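Putative S41 protease (PDB 3K50) is of unconfirmed function but is probably a serine peptidase of family S41, joining a ClpP/crotonase-type core to a PDZ-like domain. Local coordinates at residues 59-64 against 345-350; 66-71 against 339-344. All coordinates share one frame; numbering follows the deposited sequence.

Interaction 1: 59-64 against 345-350; sequences GFSKID and NLVVCN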
loop_
_atom_site.group_PDB
_atom_site.type_symbol
_atom_site.label_atom_id
_atom_site.label_comp_id
_atom_site.label_asym_id
_atom_site.label_seq_id
_atom_site.Cartn_x
_atom_site.Cartn_y
_atom_site.Cartn_z
ATOM N N GLY A 59 4.441 -15.977 -1.331
ATOM C CA GLY A 59 4.578 -14.795 -2.150
ATOM C C GLY A 59 5.146 -13.598 -1.433
ATOM O O GLY A 59 5.027 -12.464 -1.934
ATOM N N PHE A 60 5.822 -13.817 -0.306
ATOM C CA PHE A 60 6.435 -12.686 0.384
ATOM C C PHE A 60 7.702 -12.245 -0.382
ATOM O O PHE A 60 7.841 -11.093 -0.815
ATOM C CB PHE A 60 6.711 -12.995 1.837
ATOM C CG PHE A 60 5.550 -13.592 2.587
ATOM C CD1 PHE A 60 4.244 -13.183 2.346
ATOM C CD2 PHE A 60 5.778 -14.512 3.578
ATOM C CE1 PHE A 60 3.204 -13.743 3.039
ATOM C CE2 PHE A 60 4.732 -15.067 4.296
ATOM C CZ PHE A 60 3.452 -14.668 4.043
ATOM N N SER A 61 8.608 -13.173 -0.599
ATOM C CA SER A 61 9.778 -12.892 -1.403
ATOM C C SER A 61 9.381 -12.781 -2.843
ATOM O O SER A 61 8.552 -13.542 -3.327
ATOM C CB SER A 61 10.785 -14.026 -1.254
ATOM O OG SER A 61 11.192 -14.144 0.077
ATOM N N LYS A 62 10.019 -11.870 -3.578
ATOM C CA LYS A 62 9.680 -11.723 -4.985
ATOM C C LYS A 62 10.754 -11.005 -5.807
ATOM O O LYS A 62 11.615 -10.329 -5.261
ATOM C CB LYS A 62 8.390 -10.944 -5.130
ATOM C CG LYS A 62 8.424 -9.579 -4.598
ATOM C CD LYS A 62 6.988 -9.074 -4.388
ATOM C CE LYS A 62 6.935 -7.591 -3.980
ATOM N NZ LYS A 62 7.490 -6.668 -5.046
ATOM N N ILE A 63 10.672 -11.186 -7.121
ATOM C CA ILE A 63 11.595 -10.567 -8.075
ATOM C C ILE A 63 10.914 -9.330 -8.650
ATOM O O ILE A 63 9.734 -9.368 -9.026
ATOM C CB ILE A 63 11.987 -11.521 -9.238
ATOM C CG1 ILE A 63 12.591 -12.848 -8.731
ATOM C CG2 ILE A 63 12.904 -10.779 -10.270
ATOM C CD1 ILE A 63 13.876 -12.717 -7.850
ATOM N N ASP A 64 11.662 -8.241 -8.690
ATOM C CA ASP A 64 11.257 -6.983 -9.312
ATOM C C ASP A 64 12.360 -6.510 -10.267
ATOM O O ASP A 64 13.565 -6.645 -9.994
ATOM C CB ASP A 64 11.006 -5.923 -8.257
ATOM C CG ASP A 64 9.671 -6.111 -7.556
ATOM O OD1 ASP A 64 8.648 -6.327 -8.242
ATOM O OD2 ASP A 64 9.631 -6.036 -6.321
ATOM N N ASN A 345 13.649 -9.158 -3.622
ATOM C CA ASN A 345 13.051 -8.679 -2.384
ATOM C C ASN A 345 12.871 -9.942 -1.548
ATOM O O ASN A 345 11.964 -10.734 -1.800
ATOM C CB ASN A 345 11.748 -7.954 -2.642
ATOM C CG ASN A 345 11.970 -6.562 -3.261
ATOM O OD1 ASN A 345 11.650 -6.311 -4.431
ATOM N ND2 ASN A 345 12.578 -5.688 -2.494
ATOM N N LEU A 346 13.822 -10.173 -0.641
ATOM C CA LEU A 346 13.890 -11.412 0.139
ATOM C C LEU A 346 13.458 -11.309 1.601
ATOM O O LEU A 346 13.817 -10.351 2.267
ATOM C CB LEU A 346 15.323 -11.890 0.081
ATOM C CG LEU A 346 15.701 -13.232 0.735
ATOM C CD1 LEU A 346 15.120 -14.365 -0.065
ATOM C CD2 LEU A 346 17.276 -13.315 0.772
ATOM N N VAL A 347 12.682 -12.274 2.097
ATOM C CA VAL A 347 12.351 -12.311 3.525
ATOM C C VAL A 347 13.663 -12.464 4.299
ATOM O O VAL A 347 14.392 -13.444 4.114
ATOM C CB VAL A 347 11.393 -13.475 3.894
ATOM C CG1 VAL A 347 11.186 -13.569 5.405
ATOM C CG2 VAL A 347 10.077 -13.317 3.214
ATOM N N VAL A 348 13.940 -11.510 5.179
ATOM C CA VAL A 348 15.151 -11.500 6.007
ATOM C C VAL A 348 14.872 -11.602 7.532
ATOM O O VAL A 348 15.658 -12.228 8.273
ATOM C CB VAL A 348 16.035 -10.241 5.704
ATOM C CG1 VAL A 348 16.591 -10.352 4.271
ATOM C CG2 VAL A 348 15.270 -8.934 5.984
ATOM N N CYS A 349 13.755 -11.068 8.007
ATOM C CA CYS A 349 13.464 -11.137 9.445
ATOM C C CYS A 349 12.026 -11.182 9.840
ATOM O O CYS A 349 11.143 -10.763 9.121
ATOM C CB CYS A 349 14.074 -9.958 10.200
ATOM S SG CYS A 349 13.502 -8.282 9.786
ATOM N N ASN A 350 11.824 -11.762 11.021
ATOM C CA ASN A 350 10.582 -11.666 11.763
ATOM C C ASN A 350 10.474 -10.258 12.335
ATOM O O ASN A 350 11.510 -9.565 12.564
ATOM C CB ASN A 350 10.559 -12.676 12.913
ATOM C CG ASN A 350 10.251 -14.037 12.458
ATOM O OD1 ASN A 350 9.137 -14.314 12.011
ATOM N ND2 ASN A 350 11.186 -14.893 12.559
#
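A serine hydroxyl takes over from the backbone where S61 meets V347: the amide N of V347 donates to OG of S61 at 3.1 Å, with an N-H...O angle of 166°, nearly straight. The chi1 of -61° sets OG beside the backbone N of S61 and anti to its carbonyl carbon. The same OG also hydrogen-bonds to the carboxylate of D57, just upstream, and packs against CG2 of V347 at 3.4 Å, so the buried hydroxyl is held between the D57 carboxylate and the V347 amide, one partner from upstream in its own chain and one across the contact. One residue on, the pattern becomes that of a regular sheet. K62 and N345 form an antiparallel hydrogen-bonded pair: K62 N donates to N345 O and N345 N to K62 O, each at 2.9 Å. A CA-H...O contact from S61 CA to the carbonyl O of N345, at 3.1 Å, gives that oxygen a second, weaker neighbour. This pairing adds the short strand 62-65 to strand 342-352, which also pairs with strands 258-263 and 330-336 in a five-strand antiparallel sheet. Farther along 342-352, V348 and C349 both face A331 and form a classic beta bulge. The side chains of K62 and N345 lie alongside each other, pointing the same way, with CG of K62 and CB of N345 4.2 Å apart. The lysine chain then bends at chi4 (63°), and its NZ forms a salt bridge with OD2 of D64 at 2.6 Å, the carboxylate oxygen accepting through its syn lone pair. On the apolar side, CB of F60 touches CG2 of V347 at 3.7 Å; this methyl sits at the edge of the F60 ring, near its plane, and V330 of the adjoining strand packs against both side chains.

Interaction 2: 66-71 against 339-344; sequences LLDEPI and TDRFIL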
loop_
_atom_site.group_PDB
_atom_site.type_symbol
_atom_site.label_atom_id
_atom_site.label_comp_id
_atom_site.label_asym_id
_atom_site.label_seq_id
_atom_site.Cartn_x
_atom_site.Cartn_y
_atom_site.Cartn_z
ATOM N N LEU A 66 14.808 -4.006 -12.336
ATOM C CA LEU A 66 15.550 -2.819 -12.017
ATOM C C LEU A 66 15.344 -1.917 -13.218
ATOM O O LEU A 66 15.877 -2.201 -14.273
ATOM C CB LEU A 66 17.021 -3.145 -11.850
ATOM C CG LEU A 66 17.883 -2.010 -11.303
ATOM C CD1 LEU A 66 17.516 -1.670 -9.853
ATOM C CD2 LEU A 66 19.320 -2.430 -11.405
ATOM N N LEU A 67 14.570 -0.851 -13.067
ATOM C CA LEU A 67 14.269 0.069 -14.166
ATOM C C LEU A 67 15.043 1.389 -14.044
ATOM O O LEU A 67 15.317 1.841 -12.939
ATOM C CB LEU A 67 12.761 0.350 -14.148
ATOM C CG LEU A 67 11.812 -0.826 -14.484
ATOM C CD1 LEU A 67 10.439 -0.715 -13.801
ATOM C CD2 LEU A 67 11.645 -1.004 -15.991
ATOM N N ASP A 68 15.397 1.991 -15.169
ATOM C CA ASP A 68 16.042 3.310 -15.170
ATOM C C ASP A 68 15.070 4.372 -14.664
ATOM O O ASP A 68 15.473 5.275 -13.925
ATOM C CB ASP A 68 16.589 3.661 -16.555
ATOM C CG ASP A 68 17.865 2.884 -16.894
ATOM O OD1 ASP A 68 18.555 2.462 -15.947
ATOM O OD2 ASP A 68 18.197 2.708 -18.089
ATOM N N GLU A 69 13.794 4.253 -15.041
ATOM C CA GLU A 69 12.749 5.144 -14.561
ATOM C C GLU A 69 11.481 4.329 -14.453
ATOM O O GLU A 69 11.430 3.231 -15.004
ATOM C CB GLU A 69 12.549 6.316 -15.522
ATOM C CG GLU A 69 12.077 5.940 -16.908
ATOM C CD GLU A 69 11.847 7.151 -17.827
ATOM O OE1 GLU A 69 12.095 8.316 -17.417
ATOM O OE2 GLU A 69 11.401 6.930 -18.974
ATOM N N PRO A 70 10.473 4.811 -13.700
ATOM C CA PRO A 70 9.203 4.051 -13.704
ATOM C C PRO A 70 8.580 3.909 -15.101
ATOM O O PRO A 70 8.657 4.832 -15.934
ATOM C CB PRO A 70 8.286 4.874 -12.769
ATOM C CG PRO A 70 9.241 5.619 -11.844
ATOM C CD PRO A 70 10.436 5.951 -12.746
ATOM N N ILE A 71 7.973 2.756 -15.358
ATOM C CA ILE A 71 7.343 2.512 -16.644
ATOM C C ILE A 71 6.357 3.658 -16.864
ATOM O O ILE A 71 5.628 4.022 -15.945
ATOM C CB ILE A 71 6.596 1.176 -16.660
ATOM C CG1 ILE A 71 7.578 -0.006 -16.572
ATOM C CG2 ILE A 71 5.799 1.059 -17.965
ATOM C CD1 ILE A 71 6.986 -1.313 -16.048
ATOM N N THR A 339 24.900 -7.891 -12.005
ATOM C CA THR A 339 24.889 -7.571 -13.420
ATOM C C THR A 339 23.561 -7.715 -14.190
ATOM O O THR A 339 23.355 -6.985 -15.161
ATOM C CB THR A 339 25.940 -8.436 -14.144
ATOM O OG1 THR A 339 25.635 -9.828 -14.005
ATOM C CG2 THR A 339 27.342 -8.202 -13.583
ATOM N N ASP A 340 22.642 -8.571 -13.740
ATOM C CA ASP A 340 21.433 -8.881 -14.515
ATOM C C ASP A 340 20.244 -7.988 -14.281
ATOM O O ASP A 340 19.130 -8.347 -14.623
ATOM C CB ASP A 340 21.028 -10.333 -14.273
ATOM C CG ASP A 340 22.012 -11.311 -14.843
ATOM O OD1 ASP A 340 22.808 -10.920 -15.736
ATOM O OD2 ASP A 340 21.965 -12.489 -14.426
ATOM N N ARG A 341 20.450 -6.854 -13.639
ATOM C CA ARG A 341 19.397 -5.874 -13.491
ATOM C C ARG A 341 18.034 -6.390 -12.951
ATOM O O ARG A 341 16.997 -6.128 -13.521
ATOM C CB ARG A 341 19.191 -5.126 -14.820
ATOM C CG ARG A 341 20.485 -4.437 -15.322
ATOM C CD ARG A 341 20.269 -3.447 -16.498
ATOM N NE ARG A 341 19.182 -2.468 -16.282
ATOM C CZ ARG A 341 19.248 -1.353 -15.537
ATOM N NH1 ARG A 341 20.356 -1.024 -14.870
ATOM N NH2 ARG A 341 18.176 -0.561 -15.439
ATOM N N PHE A 342 18.038 -7.142 -11.865
ATOM C CA PHE A 342 16.785 -7.390 -11.180
ATOM C C PHE A 342 17.064 -7.229 -9.698
ATOM O O PHE A 342 18.212 -7.183 -9.263
ATOM C CB PHE A 342 16.187 -8.760 -11.489
ATOM C CG PHE A 342 16.981 -9.936 -10.964
ATOM C CD1 PHE A 342 16.743 -10.451 -9.700
ATOM C CD2 PHE A 342 17.890 -10.576 -11.780
ATOM C CE1 PHE A 342 17.419 -11.585 -9.253
ATOM C CE2 PHE A 342 18.585 -11.693 -11.354
ATOM C CZ PHE A 342 18.355 -12.206 -10.089
ATOM N N ILE A 343 15.989 -7.105 -8.953
ATOM C CA ILE A 343 16.021 -6.954 -7.503
ATOM C C ILE A 343 15.289 -8.147 -6.905
ATOM O O ILE A 343 14.159 -8.461 -7.345
ATOM C CB ILE A 343 15.270 -5.709 -7.029
ATOM C CG1 ILE A 343 15.844 -4.418 -7.643
ATOM C CG2 ILE A 343 15.279 -5.638 -5.467
ATOM C CD1 ILE A 343 14.923 -3.237 -7.491
ATOM N N LEU A 344 15.961 -8.794 -5.947
ATOM C CA LEU A 344 15.420 -9.885 -5.118
ATOM C C LEU A 344 14.969 -9.260 -3.812
ATOM O O LEU A 344 15.810 -8.783 -3.050
ATOM C CB LEU A 344 16.475 -10.926 -4.801
ATOM C CG LEU A 344 16.134 -12.029 -3.763
ATOM C CD1 LEU A 344 14.820 -12.729 -4.174
ATOM C CD2 LEU A 344 17.259 -13.060 -3.624
#
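The guanidinium of R341 has L66 over one face, with CG of the leucine 4.1 Å above the plane and offset toward the rim, and CD2 3.9 Å from NH1. At the edge, in plane, lies the backbone N of D68. The D68 carboxylate comes in obliquely, its plane turned 53° from the guanidinium, and OD1 reaches NH2 at 3.1 Å. This is a salt bridge, but its hydrogen bond is weak, the angle at the hydrogen being 120°. The arginine chain bends at chi3 (50°), which turns NE out of line with the preceding carbons. Along the backbone, L66 N donates to the carbonyl O of R341 over 3.3 Å. CD1 of L66 meets CD1 of I343 at 3.8 Å, the two side chains crossing at about a right angle. V336 of the neighbouring strand also touches L66. The contact thus joins the loop after strand 62-65 to the turn leading into strand 342-352. With R341 and D68 both exposed, solvent probably screens their attraction, and the bent bond suggests a pairing governed by charge more than by direction.

Both contacts use strand 342-352, interaction 1 through the start of strand 62-65 and interaction 2 through the loop that follows it, interaction 2 being nested inside the loop that interaction 1 closes. Their centres lie 16 Å apart, yet they touch: D64 O and I343 N are 2.7 Å apart, a probable hydrogen bond between the strand of interaction 1 and the 339-344 segment of interaction 2, and I63 CD1 packs on L344 CD1. Interaction 1 is the more buried, with four of its seven touching residues buried, and relies on backbone pairing and a shielded hydroxyl. Interaction 2, at the surface with none buried, replaces paired strands by one long backbone bond, an arginine-aspartate salt bridge and leucine-isoleucine packing.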